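Local coordinates for protein haloacid dehalogenase-like hydrolase (Klebsiella pneumoniae subsp. pneumoniae, PDB 3PGV) that probably acts as a metal-dependent phosphatase of the Cof family within the haloacid dehalogenase-like hydrolases, with a calcium ion bound at its acidic metal site, at residues 27-32 with 59-64; 33-38 with 269-274; 110-115 with 151-156; 120-125 with 166-171. All coordinates share one frame; numbering follows the deposited sequence.

Contacts 1 and 2 belong to the core domain, contacts 3 and 4 to the cap built on the second sheet. Contact 1 holds two of the three calcium-binding aspartates, Asp27 and Asp29. Contact 2 follows directly on it: Leu28 O lies 2.9 Å from Leu33 N, and the side chain of Asn270 is about 8 Å from the calcium. On the cap side, contacts 3 and 4 have centres 10 Å apart and share packing between Tyr153 OH and Thr122 CG2, 3.3 Å. One place where the two halves meet is His64 CB of contact 1, which packs on Tyr125 CE2 of contact 4 at 3.7 Å, while contact 3 stays about 11 Å from contact 1 between nearest atoms.

Contact 1: residues 27-32 with 59-64. With CA (calcium ion), chain E.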
loop_
_atom_site.group_PDB
_atom_site.type_symbol
_atom_site.label_atom_id
_atom_site.label_comp_id
_atom_site.label_asym_id
_atom_site.label_seq_id
_atom_site.Cartn_x
_atom_site.Cartn_y
_atom_site.Cartn_z
ATOM N N ASP A 27 -1.723 0.890 7.439
ATOM C CA ASP A 27 -1.362 1.660 6.269
ATOM C C ASP A 27 -0.599 2.925 6.768
ATOM O O ASP A 27 -0.675 3.260 7.959
ATOM C CB ASP A 27 -2.639 2.059 5.486
ATOM C CG ASP A 27 -2.411 3.039 4.343
ATOM O OD1 ASP A 27 -1.370 2.920 3.652
ATOM O OD2 ASP A 27 -3.288 3.909 4.125
ATOM N N LEU A 28 0.152 3.589 5.889
ATOM C CA LEU A 28 0.928 4.750 6.308
ATOM C C LEU A 28 0.274 6.070 5.927
ATOM O O LEU A 28 -0.271 6.758 6.801
ATOM C CB LEU A 28 2.379 4.655 5.807
ATOM C CG LEU A 28 3.196 3.497 6.420
ATOM C CD1 LEU A 28 4.462 3.230 5.624
ATOM C CD2 LEU A 28 3.514 3.766 7.893
ATOM N N ASP A 29 0.270 6.407 4.622
ATOM C CA ASP A 29 -0.316 7.654 4.147
ATOM C C ASP A 29 -1.809 7.689 4.391
ATOM O O ASP A 29 -2.520 6.775 3.983
ATOM C CB ASP A 29 -0.004 7.874 2.661
ATOM C CG ASP A 29 1.473 7.902 2.371
ATOM O OD1 ASP A 29 2.119 8.913 2.702
ATOM O OD2 ASP A 29 1.997 6.883 1.880
ATOM N N GLY A 30 -2.269 8.742 5.082
ATOM C CA GLY A 30 -3.686 8.934 5.388
ATOM C C GLY A 30 -4.179 8.088 6.548
ATOM O O GLY A 30 -5.351 8.170 6.911
ATOM N N THR A 31 -3.285 7.259 7.140
ATOM C CA THR A 31 -3.647 6.362 8.232
ATOM C C THR A 31 -2.787 6.633 9.493
ATOM O O THR A 31 -3.204 7.389 10.365
ATOM C CB THR A 31 -3.594 4.908 7.748
ATOM O OG1 THR A 31 -4.426 4.772 6.589
ATOM C CG2 THR A 31 -4.021 3.930 8.810
ATOM N N LEU A 32 -1.589 6.036 9.571
ATOM C CA LEU A 32 -0.688 6.260 10.702
ATOM C C LEU A 32 0.018 7.630 10.564
ATOM O O LEU A 32 0.241 8.315 11.573
ATOM C CB LEU A 32 0.355 5.121 10.803
ATOM C CG LEU A 32 1.353 5.210 11.980
ATOM C CD1 LEU A 32 0.630 5.165 13.333
ATOM C CD2 LEU A 32 2.378 4.125 11.896
ATOM N N PHE A 59 3.733 -2.668 8.772
ATOM C CA PHE A 59 3.340 -1.475 8.031
ATOM C C PHE A 59 3.155 -1.791 6.557
ATOM O O PHE A 59 3.960 -2.528 5.976
ATOM C CB PHE A 59 4.330 -0.329 8.271
ATOM C CG PHE A 59 4.467 -0.002 9.741
ATOM C CD1 PHE A 59 3.422 0.607 10.435
ATOM C CD2 PHE A 59 5.585 -0.410 10.461
ATOM C CE1 PHE A 59 3.504 0.808 11.817
ATOM C CE2 PHE A 59 5.679 -0.175 11.839
ATOM C CZ PHE A 59 4.645 0.434 12.505
ATOM N N ALA A 60 1.998 -1.392 5.998
ATOM C CA ALA A 60 1.616 -1.765 4.635
ATOM C C ALA A 60 1.334 -0.551 3.787
ATOM O O ALA A 60 0.419 0.214 4.081
ATOM C CB ALA A 60 0.403 -2.680 4.666
ATOM N N THR A 61 2.089 -0.383 2.715
ATOM C CA THR A 61 1.937 0.788 1.868
ATOM C C THR A 61 1.942 0.434 0.390
ATOM O O THR A 61 2.435 -0.636 0.001
ATOM C CB THR A 61 3.022 1.829 2.212
ATOM O OG1 THR A 61 2.857 2.985 1.372
ATOM C CG2 THR A 61 4.439 1.265 2.076
ATOM N N GLY A 62 1.429 1.353 -0.424
ATOM C CA GLY A 62 1.522 1.273 -1.867
ATOM C C GLY A 62 2.856 1.799 -2.361
ATOM O O GLY A 62 3.284 1.482 -3.475
ATOM N N ARG A 63 3.568 2.545 -1.497
ATOM C CA ARG A 63 4.875 3.104 -1.828
ATOM C C ARG A 63 5.890 2.033 -2.169
ATOM O O ARG A 63 5.781 0.905 -1.692
ATOM C CB ARG A 63 5.415 3.939 -0.670
ATOM C CG ARG A 63 4.667 5.236 -0.387
ATOM C CD ARG A 63 5.502 6.055 0.559
ATOM N NE ARG A 63 4.793 7.194 1.121
ATOM C CZ ARG A 63 5.385 8.133 1.854
ATOM N NH1 ARG A 63 6.694 8.081 2.080
ATOM N NH2 ARG A 63 4.677 9.144 2.350
ATOM N N HIS A 64 6.932 2.407 -2.939
ATOM C CA HIS A 64 8.074 1.529 -3.190
ATOM C C HIS A 64 8.909 1.498 -1.900
ATOM O O HIS A 64 8.893 2.475 -1.140
ATOM C CB HIS A 64 8.924 2.095 -4.335
ATOM C CG HIS A 64 9.972 1.157 -4.844
ATOM N ND1 HIS A 64 11.140 0.936 -4.143
ATOM C CD2 HIS A 64 10.033 0.487 -6.020
ATOM C CE1 HIS A 64 11.847 0.097 -4.882
ATOM N NE2 HIS A 64 11.225 -0.191 -6.026
HETATM CA CA CA E . -3.595 5.288 2.451
HETATM O O HOH W 1 1.198 4.540 2.686
HETATM O O HOH W 2 -4.066 3.038 1.202
#
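Asp29 and Arg63 reach across to each other at about a right angle, yet the carboxylate and guanidinium planes are only 22° apart. The guanidinium takes hold side-on: NH2 of Arg63 bonds OD1 of Asp29 at 2.6 Å and NE of Arg63 bonds OD2 of Asp29 at 2.9 Å, each oxygen using its syn lone pair. Both bonds are bent, and both oxygens are tilted out of the guanidinium plane. Arg63 arrives with its chain extended from CG to NE, while NH1 bonds Asp67 O.

Asp27 is turned another way. With CG anti to the backbone N (chi1 172°), its OD2 binds the calcium at 2.2 Å and also accepts from Thr31 OG1, on the anti side but well out of the carboxylate plane. Asp29 joins the same ion through its backbone O at 2.4 Å, and Asp233 supplies a further ligand. OD1 of Asp27 faces instead toward a salt bridge with Lys210, which also bonds Ala60 O. A water bridges Asp27 OD1, Asp29 N, Asp29 OD2 and Thr61 OG1; that same Thr61 oxygen accepts from Arg63 N in an ST turn.

Behind this polar layer, Leu32 CD2 approaches Phe59 CE1 at 3.5 Å, and Leu28 sends CD2 to the same ring and CD1 to Thr61.

The DxD pair at the end of strand 23-27 is the signature of haloacid dehalogenase-like hydrolases. Its work is divided here: Asp27 OD2 and Asp29 O go to the calcium, while the Asp29 carboxylate is held by Arg63 and the water.

Contact 2: residues 33-38 with 269-274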
loop_
_atom_site.group_PDB
_atom_site.type_symbol
_atom_site.label_atom_id
_atom_site.label_comp_id
_atom_site.label_asym_id
_atom_site.label_seq_id
_atom_site.Cartn_x
_atom_site.Cartn_y
_atom_site.Cartn_z
ATOM N N LEU A 33 0.369 8.024 9.318
ATOM C CA LEU A 33 1.038 9.301 9.086
ATOM C C LEU A 33 0.061 10.467 9.222
ATOM O O LEU A 33 -1.133 10.339 8.876
ATOM C CB LEU A 33 1.717 9.338 7.694
ATOM C CG LEU A 33 2.813 8.296 7.427
ATOM C CD1 LEU A 33 3.359 8.455 6.035
ATOM C CD2 LEU A 33 3.944 8.401 8.451
ATOM N N SER A 34 0.564 11.614 9.704
ATOM C CA SER A 34 -0.247 12.823 9.856
ATOM C C SER A 34 -0.664 13.350 8.476
ATOM O O SER A 34 -0.078 12.941 7.465
ATOM C CB SER A 34 0.546 13.891 10.594
ATOM O OG SER A 34 1.603 14.380 9.785
ATOM N N PRO A 35 -1.634 14.312 8.396
ATOM C CA PRO A 35 -1.974 14.896 7.084
ATOM C C PRO A 35 -0.766 15.538 6.388
ATOM O O PRO A 35 -0.785 15.702 5.167
ATOM C CB PRO A 35 -3.043 15.934 7.427
ATOM C CG PRO A 35 -3.613 15.470 8.710
ATOM C CD PRO A 35 -2.476 14.874 9.463
ATOM N N ASP A 36 0.306 15.852 7.158
ATOM C CA ASP A 36 1.553 16.393 6.601
ATOM C C ASP A 36 2.623 15.299 6.339
ATOM O O ASP A 36 3.783 15.625 6.106
ATOM C CB ASP A 36 2.106 17.510 7.489
ATOM C CG ASP A 36 1.315 18.802 7.381
ATOM O OD1 ASP A 36 0.964 19.189 6.243
ATOM O OD2 ASP A 36 1.100 19.457 8.428
ATOM N N HIS A 37 2.196 14.006 6.308
ATOM C CA HIS A 37 3.033 12.842 5.960
ATOM C C HIS A 37 4.154 12.563 6.959
ATOM O O HIS A 37 5.180 11.985 6.585
ATOM C CB HIS A 37 3.586 12.959 4.531
ATOM C CG HIS A 37 2.548 13.293 3.510
ATOM N ND1 HIS A 37 2.170 14.616 3.267
ATOM C CD2 HIS A 37 1.828 12.475 2.704
ATOM C CE1 HIS A 37 1.241 14.559 2.332
ATOM N NE2 HIS A 37 1.008 13.292 1.945
ATOM N N PHE A 38 3.941 12.909 8.239
ATOM C CA PHE A 38 4.942 12.672 9.270
ATOM C C PHE A 38 4.476 11.684 10.290
ATOM O O PHE A 38 3.271 11.577 10.559
ATOM C CB PHE A 38 5.342 13.988 9.977
ATOM C CG PHE A 38 5.859 15.070 9.067
ATOM C CD1 PHE A 38 6.995 14.865 8.287
ATOM C CD2 PHE A 38 5.266 16.326 9.050
ATOM C CE1 PHE A 38 7.472 15.869 7.436
ATOM C CE2 PHE A 38 5.759 17.340 8.218
ATOM C CZ PHE A 38 6.865 17.107 7.422
ATOM N N SER A 269 -9.955 10.782 12.396
ATOM C CA SER A 269 -9.083 11.203 11.304
ATOM C C SER A 269 -7.614 11.053 11.697
ATOM O O SER A 269 -7.273 11.196 12.882
ATOM C CB SER A 269 -9.377 12.664 10.947
ATOM O OG SER A 269 -8.564 13.134 9.884
ATOM N N ASN A 270 -6.721 10.885 10.700
ATOM C CA ASN A 270 -5.276 10.878 10.976
ATOM C C ASN A 270 -4.825 12.283 11.478
ATOM O O ASN A 270 -3.785 12.405 12.134
ATOM C CB ASN A 270 -4.466 10.438 9.735
ATOM C CG ASN A 270 -4.567 11.379 8.566
ATOM O OD1 ASN A 270 -5.618 11.975 8.299
ATOM N ND2 ASN A 270 -3.483 11.494 7.804
ATOM N N ALA A 271 -5.679 13.328 11.240
ATOM C CA ALA A 271 -5.445 14.681 11.735
ATOM C C ALA A 271 -5.474 14.715 13.268
ATOM O O ALA A 271 -4.853 15.608 13.887
ATOM C CB ALA A 271 -6.493 15.636 11.169
ATOM N N ASP A 272 -6.198 13.754 13.888
ATOM C CA ASP A 272 -6.283 13.646 15.344
ATOM C C ASP A 272 -5.251 12.660 15.897
ATOM O O ASP A 272 -5.230 12.424 17.108
ATOM C CB ASP A 272 -7.701 13.194 15.772
ATOM C CG ASP A 272 -8.746 14.287 15.748
ATOM O OD1 ASP A 272 -8.386 15.459 16.014
ATOM O OD2 ASP A 272 -9.936 13.960 15.586
ATOM N N ASP A 273 -4.434 12.020 14.999
ATOM C CA ASP A 273 -3.539 10.918 15.393
ATOM C C ASP A 273 -4.421 9.782 15.927
ATOM O O ASP A 273 -4.146 9.220 16.992
ATOM C CB ASP A 273 -2.525 11.385 16.479
ATOM C CG ASP A 273 -1.062 11.377 16.049
ATOM O OD1 ASP A 273 -0.772 10.901 14.928
ATOM O OD2 ASP A 273 -0.206 11.789 16.859
ATOM N N ALA A 274 -5.542 9.516 15.226
ATOM C CA ALA A 274 -6.563 8.557 15.653
ATOM C C ALA A 274 -6.046 7.139 15.848
ATOM O O ALA A 274 -6.492 6.454 16.773
ATOM C CB ALA A 274 -7.725 8.562 14.681
#
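Asn270 makes the tight half of this contact, putting its ND2 2.8 Å from the backbone O of Leu33. The bond is nearly straight, 166° at the hydrogen, and the carbonyl oxygen lies in the amide plane, so the donor N-H is well aimed. The side chain gets there with CG between its own backbone N and carbonyl carbon (chi1 65°), which directs ND2 at Leu33 O. CB of Asn270 also comes to 3.4 Å from Leu33 O, and ND2 lies beside the Ser34-Pro35 peptide. The backbone N of Asn270 is bonded by Asn252, whose side chain also bonds Gly30 O.

The other half is looser and lies at the surface. Pro35 sets CG against Ala271, 3.6 Å from its CA and 3.8 Å from its CB, an apolar touch between two exposed residues. Pro35 is the second residue of a type I beta turn from Ser34 to His37, whose later residues do not touch 269-274. Phe38 N donates to Ser34 OG at 3.2 Å, and Ser34 N to Phe38 O, closing the loop on itself. Ser269 OG, in turn, accepts from Ala271 N in an ST turn.

One directed amide bond therefore carries the polar link between the loop after helix 28-32 and the approach to helix 274-283: Asn270 provides the hydrogen bond between the two segments, and Pro35 with Ala271 adds apolar packing at the surface.

Contact 3: residues 110-115 with 151-156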
loop_
_atom_site.group_PDB
_atom_site.type_symbol
_atom_site.label_atom_id
_atom_site.label_comp_id
_atom_site.label_asym_id
_atom_site.label_seq_id
_atom_site.Cartn_x
_atom_site.Cartn_y
_atom_site.Cartn_z
ATOM N N LEU A 110 0.100 -3.865 -19.970
ATOM C CA LEU A 110 -0.102 -2.707 -19.084
ATOM C C LEU A 110 0.813 -1.556 -19.437
ATOM O O LEU A 110 0.430 -0.392 -19.277
ATOM C CB LEU A 110 0.108 -3.104 -17.613
ATOM C CG LEU A 110 -1.000 -3.961 -16.983
ATOM C CD1 LEU A 110 -0.578 -4.463 -15.612
ATOM C CD2 LEU A 110 -2.310 -3.182 -16.883
ATOM N N PHE A 111 2.034 -1.869 -19.948
ATOM C CA PHE A 111 3.018 -0.844 -20.344
ATOM C C PHE A 111 2.488 0.068 -21.452
ATOM O O PHE A 111 2.937 1.208 -21.572
ATOM C CB PHE A 111 4.312 -1.504 -20.827
ATOM C CG PHE A 111 5.136 -2.223 -19.789
ATOM C CD1 PHE A 111 4.844 -2.101 -18.434
ATOM C CD2 PHE A 111 6.262 -2.953 -20.156
ATOM C CE1 PHE A 111 5.610 -2.770 -17.474
ATOM C CE2 PHE A 111 7.031 -3.614 -19.194
ATOM C CZ PHE A 111 6.701 -3.513 -17.857
ATOM N N GLU A 112 1.549 -0.445 -22.282
ATOM C CA GLU A 112 1.122 0.216 -23.507
ATOM C C GLU A 112 -0.387 0.391 -23.626
ATOM O O GLU A 112 -0.845 0.990 -24.593
ATOM C CB GLU A 112 1.663 -0.572 -24.731
ATOM C CG GLU A 112 3.191 -0.610 -24.807
ATOM C CD GLU A 112 3.834 0.771 -24.830
ATOM O OE1 GLU A 112 3.360 1.634 -25.605
ATOM O OE2 GLU A 112 4.804 0.991 -24.070
ATOM N N ILE A 113 -1.171 -0.149 -22.666
ATOM C CA ILE A 113 -2.639 -0.147 -22.759
ATOM C C ILE A 113 -3.237 1.252 -23.015
ATOM O O ILE A 113 -4.182 1.381 -23.803
ATOM C CB ILE A 113 -3.318 -0.912 -21.573
ATOM C CG1 ILE A 113 -4.811 -1.207 -21.880
ATOM C CG2 ILE A 113 -3.136 -0.172 -20.230
ATOM C CD1 ILE A 113 -5.533 -2.197 -20.878
ATOM N N VAL A 114 -2.652 2.302 -22.402
ATOM C CA VAL A 114 -3.144 3.677 -22.584
ATOM C C VAL A 114 -2.014 4.622 -22.979
ATOM O O VAL A 114 -1.976 5.758 -22.525
ATOM C CB VAL A 114 -3.935 4.191 -21.347
ATOM C CG1 VAL A 114 -5.323 3.569 -21.290
ATOM C CG2 VAL A 114 -3.169 3.926 -20.056
ATOM N N ARG A 115 -1.106 4.157 -23.868
ATOM C CA ARG A 115 0.016 4.967 -24.328
ATOM C C ARG A 115 -0.454 6.278 -24.960
ATOM O O ARG A 115 0.159 7.331 -24.736
ATOM C CB ARG A 115 0.860 4.188 -25.338
ATOM C CG ARG A 115 2.090 4.954 -25.805
ATOM C CD ARG A 115 3.302 4.373 -25.180
ATOM N NE ARG A 115 4.252 5.379 -24.762
ATOM C CZ ARG A 115 5.335 5.108 -24.052
ATOM N NH1 ARG A 115 5.595 3.860 -23.678
ATOM N NH2 ARG A 115 6.165 6.080 -23.699
ATOM N N LYS A 151 12.559 7.087 -14.776
ATOM C CA LYS A 151 13.177 7.049 -16.080
ATOM C C LYS A 151 12.034 7.001 -17.075
ATOM O O LYS A 151 10.998 6.419 -16.773
ATOM C CB LYS A 151 14.035 5.783 -16.254
ATOM C CG LYS A 151 15.395 5.809 -15.598
ATOM C CD LYS A 151 16.205 4.596 -16.086
ATOM C CE LYS A 151 17.467 4.344 -15.322
ATOM N NZ LYS A 151 18.107 3.073 -15.750
ATOM N N LEU A 152 12.220 7.550 -18.259
ATOM C CA LEU A 152 11.194 7.458 -19.297
ATOM C C LEU A 152 11.372 6.195 -20.108
ATOM O O LEU A 152 12.490 5.691 -20.222
ATOM C CB LEU A 152 11.239 8.688 -20.224
ATOM C CG LEU A 152 10.871 10.031 -19.586
ATOM C CD1 LEU A 152 11.082 11.155 -20.559
ATOM C CD2 LEU A 152 9.436 10.028 -19.081
ATOM N N TYR A 153 10.283 5.676 -20.684
ATOM C CA TYR A 153 10.374 4.510 -21.568
ATOM C C TYR A 153 9.511 4.679 -22.810
ATOM O O TYR A 153 8.401 5.200 -22.727
ATOM C CB TYR A 153 10.051 3.184 -20.814
ATOM C CG TYR A 153 8.581 2.977 -20.522
ATOM C CD1 TYR A 153 8.010 3.458 -19.348
ATOM C CD2 TYR A 153 7.776 2.236 -21.381
ATOM C CE1 TYR A 153 6.666 3.230 -19.048
ATOM C CE2 TYR A 153 6.425 2.023 -21.106
ATOM C CZ TYR A 153 5.871 2.537 -19.944
ATOM O OH TYR A 153 4.537 2.350 -19.679
ATOM N N GLU A 154 10.043 4.297 -23.965
ATOM C CA GLU A 154 9.316 4.345 -25.219
ATOM C C GLU A 154 8.705 2.971 -25.507
ATOM O O GLU A 154 9.131 1.980 -24.912
ATOM C CB GLU A 154 10.246 4.791 -26.360
ATOM C CG GLU A 154 10.623 6.275 -26.289
ATOM C CD GLU A 154 9.451 7.239 -26.406
ATOM O OE1 GLU A 154 8.766 7.225 -27.455
ATOM O OE2 GLU A 154 9.231 8.025 -25.453
ATOM N N PRO A 155 7.628 2.888 -26.327
ATOM C CA PRO A 155 7.003 1.573 -26.565
ATOM C C PRO A 155 8.008 0.475 -26.891
ATOM O O PRO A 155 8.869 0.659 -27.745
ATOM C CB PRO A 155 6.049 1.842 -27.730
ATOM C CG PRO A 155 5.700 3.288 -27.602
ATOM C CD PRO A 155 6.927 3.970 -27.061
ATOM N N GLY A 156 7.959 -0.609 -26.107
ATOM C CA GLY A 156 8.788 -1.792 -26.313
ATOM C C GLY A 156 10.161 -1.757 -25.670
ATOM O O GLY A 156 10.852 -2.778 -25.643
HETATM O O HOH W 3 6.557 -1.058 -23.777
#
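Arg115 reaches over Pro155 to the backbone of Tyr153, and its chain can be followed outward from CB. CB and CG lead from the backbone with CG anti to N (chi1 -177°), and the chain then bends at chi2 and chi3. CD meets Pro155 CG at 3.6 Å. NE runs alongside the same proline ring, and Pro155 CD sits over one face of the guanidinium, 3.5 Å above its plane. At the tip, NH2 donates to Tyr153 O at 2.6 Å, with the oxygen in the guanidinium plane; NH1 adds only a weak bond to that oxygen. NH1 also forms a salt bridge to Glu112 OE2 at 3.0 Å, on the syn lone pair. The cation lies off-centre above the Tyr153 ring, whose plane stands at 81° to the guanidinium.

From the ring's far end, Tyr153 OH donates to Phe111 O at 2.7 Å, in the carbonyl plane and on a lone pair. A water joins Glu112 OE2 to Gly156 N.

Braced by Glu112 of its own loop, Arg115 joins the loop after helix 104-110 to the residues after the outermost strand 150-152, away from the metal site, in the alpha/beta cap domain of Cof-type haloacid dehalogenase-like hydrolases.

Contact 4: residues 120-125 with 166-171; sequences IVTNVY and VFFTCE
The ring of Phe167 carries Asn123 CB over the centre of one face, a CH-pi contact with CB 3.3 Å from the ring centroid. The Asn123 amide lies nearly parallel to that ring, 10° apart. At its edge the same ring meets Tyr125: Phe167 CE1 sits over one tyrosine face in an edge-to-face pair, planes at 70°. Phe168, on the other side of the sheet, has Ile120 CG2 and Thr122 OG1 at its edge. A chi1 of 56° swings the Phe167 ring across to Asn123.

ND2 of Asn123 has two acceptors in its amide plane, Thr169 OG1 and Phe167 O, both 3.3 Å away. Phe167 O is met from above its carbonyl plane by ND2 and also takes Asn123 N at 2.8 Å. OD1 of Asn123 accepts from Arg136 and Trp130.

Strands 121-125 and 166-169 run antiparallel, with Val121-Thr169 and Asn123-Phe167 as hydrogen-bonded pairs. Val124 and Val166 lie side by side on the face of Thr122 and Phe168; there Phe168 packs on Met183 of helix 173-187, and Val124 on Phe111.

Asn123 is thus a buried amide satisfied at both ends, its rotation fixed by bonds and by the aromatic face beneath it, so that its side chain adds bonds to the ladder joining strands 121-126 and 163-169.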
loop_
_atom_site.group_PDB
_atom_site.type_symbol
_atom_site.label_atom_id
_atom_site.label_comp_id
_atom_site.label_asym_id
_atom_site.label_seq_id
_atom_site.Cartn_x
_atom_site.Cartn_y
_atom_site.Cartn_z
ATOM N N ILE A 120 -3.826 10.267 -19.261
ATOM C CA ILE A 120 -3.240 9.287 -18.341
ATOM C C ILE A 120 -1.711 9.154 -18.519
ATOM O O ILE A 120 -1.221 9.071 -19.645
ATOM C CB ILE A 120 -3.943 7.911 -18.469
ATOM C CG1 ILE A 120 -5.469 8.042 -18.293
ATOM C CG2 ILE A 120 -3.344 6.898 -17.484
ATOM C CD1 ILE A 120 -6.289 6.731 -18.670
ATOM N N VAL A 121 -0.978 9.091 -17.403
ATOM C CA VAL A 121 0.444 8.753 -17.399
ATOM C C VAL A 121 0.599 7.319 -16.848
ATOM O O VAL A 121 -0.011 6.981 -15.823
ATOM C CB VAL A 121 1.300 9.777 -16.580
ATOM C CG1 VAL A 121 2.731 9.275 -16.387
ATOM C CG2 VAL A 121 1.293 11.158 -17.240
ATOM N N THR A 122 1.342 6.460 -17.565
ATOM C CA THR A 122 1.575 5.085 -17.115
ATOM C C THR A 122 2.880 5.000 -16.312
ATOM O O THR A 122 3.947 5.378 -16.812
ATOM C CB THR A 122 1.560 4.113 -18.297
ATOM O OG1 THR A 122 0.321 4.251 -18.993
ATOM C CG2 THR A 122 1.767 2.637 -17.855
ATOM N N ASN A 123 2.790 4.502 -15.069
ATOM C CA ASN A 123 3.949 4.364 -14.192
ATOM C C ASN A 123 4.218 2.909 -13.912
ATOM O O ASN A 123 3.280 2.116 -13.807
ATOM C CB ASN A 123 3.736 5.115 -12.886
ATOM C CG ASN A 123 3.520 6.581 -13.044
ATOM O OD1 ASN A 123 4.423 7.375 -12.865
ATOM N ND2 ASN A 123 2.288 6.978 -13.308
ATOM N N VAL A 124 5.499 2.547 -13.780
ATOM C CA VAL A 124 5.901 1.161 -13.553
ATOM C C VAL A 124 6.961 1.088 -12.437
ATOM O O VAL A 124 7.945 1.832 -12.475
ATOM C CB VAL A 124 6.447 0.524 -14.877
ATOM C CG1 VAL A 124 6.927 -0.899 -14.645
ATOM C CG2 VAL A 124 5.404 0.570 -15.987
ATOM N N TYR A 125 6.780 0.166 -11.471
ATOM C CA TYR A 125 7.846 -0.162 -10.524
ATOM C C TYR A 125 8.463 -1.480 -10.939
ATOM O O TYR A 125 7.810 -2.518 -10.838
ATOM C CB TYR A 125 7.333 -0.255 -9.077
ATOM C CG TYR A 125 7.024 1.080 -8.423
ATOM C CD1 TYR A 125 7.472 2.279 -8.983
ATOM C CD2 TYR A 125 6.353 1.142 -7.202
ATOM C CE1 TYR A 125 7.185 3.504 -8.391
ATOM C CE2 TYR A 125 6.059 2.359 -6.599
ATOM C CZ TYR A 125 6.481 3.542 -7.190
ATOM O OH TYR A 125 6.195 4.752 -6.585
ATOM N N VAL A 166 1.999 -1.683 -11.791
ATOM C CA VAL A 166 1.833 -0.638 -12.788
ATOM C C VAL A 166 0.729 0.282 -12.269
ATOM O O VAL A 166 -0.269 -0.213 -11.729
ATOM C CB VAL A 166 1.482 -1.212 -14.201
ATOM C CG1 VAL A 166 1.210 -0.074 -15.206
ATOM C CG2 VAL A 166 2.582 -2.138 -14.709
ATOM N N PHE A 167 0.933 1.599 -12.325
ATOM C CA PHE A 167 -0.097 2.532 -11.855
ATOM C C PHE A 167 -0.352 3.668 -12.811
ATOM O O PHE A 167 0.572 4.198 -13.417
ATOM C CB PHE A 167 0.177 3.023 -10.424
ATOM C CG PHE A 167 1.526 3.672 -10.187
ATOM C CD1 PHE A 167 2.671 2.896 -10.031
ATOM C CD2 PHE A 167 1.627 5.041 -9.966
ATOM C CE1 PHE A 167 3.903 3.488 -9.751
ATOM C CE2 PHE A 167 2.853 5.628 -9.667
ATOM C CZ PHE A 167 3.984 4.848 -9.554
ATOM N N PHE A 168 -1.622 3.986 -13.010
ATOM C CA PHE A 168 -2.058 4.996 -13.953
ATOM C C PHE A 168 -2.471 6.242 -13.228
ATOM O O PHE A 168 -3.359 6.190 -12.369
ATOM C CB PHE A 168 -3.211 4.449 -14.815
ATOM C CG PHE A 168 -2.866 3.140 -15.495
ATOM C CD1 PHE A 168 -2.188 3.125 -16.710
ATOM C CD2 PHE A 168 -3.165 1.921 -14.887
ATOM C CE1 PHE A 168 -1.826 1.915 -17.311
ATOM C CE2 PHE A 168 -2.799 0.714 -15.487
ATOM C CZ PHE A 168 -2.139 0.718 -16.700
ATOM N N THR A 169 -1.760 7.359 -13.484
ATOM C CA THR A 169 -2.067 8.644 -12.843
ATOM C C THR A 169 -2.818 9.552 -13.799
ATOM O O THR A 169 -2.473 9.630 -14.977
ATOM C CB THR A 169 -0.797 9.294 -12.242
ATOM O OG1 THR A 169 0.174 9.454 -13.268
ATOM C CG2 THR A 169 -0.197 8.464 -11.083
ATOM N N CYS A 170 -3.897 10.171 -13.313
ATOM C CA CYS A 170 -4.776 11.038 -14.096
ATOM C C CYS A 170 -5.522 11.977 -13.137
ATOM O O CYS A 170 -6.138 11.505 -12.196
ATOM C CB CYS A 170 -5.750 10.198 -14.925
ATOM S SG CYS A 170 -6.976 11.162 -15.846
ATOM N N GLU A 171 -5.482 13.297 -13.390
ATOM C CA GLU A 171 -6.176 14.290 -12.560
ATOM C C GLU A 171 -7.696 14.070 -12.558
ATOM O O GLU A 171 -8.361 14.347 -11.558
ATOM C CB GLU A 171 -5.840 15.719 -13.032
ATOM C CG GLU A 171 -4.384 16.103 -12.793
ATOM C CD GLU A 171 -3.975 17.463 -13.328
ATOM O OE1 GLU A 171 -4.113 17.690 -14.553
ATOM O OE2 GLU A 171 -3.436 18.271 -12.536
#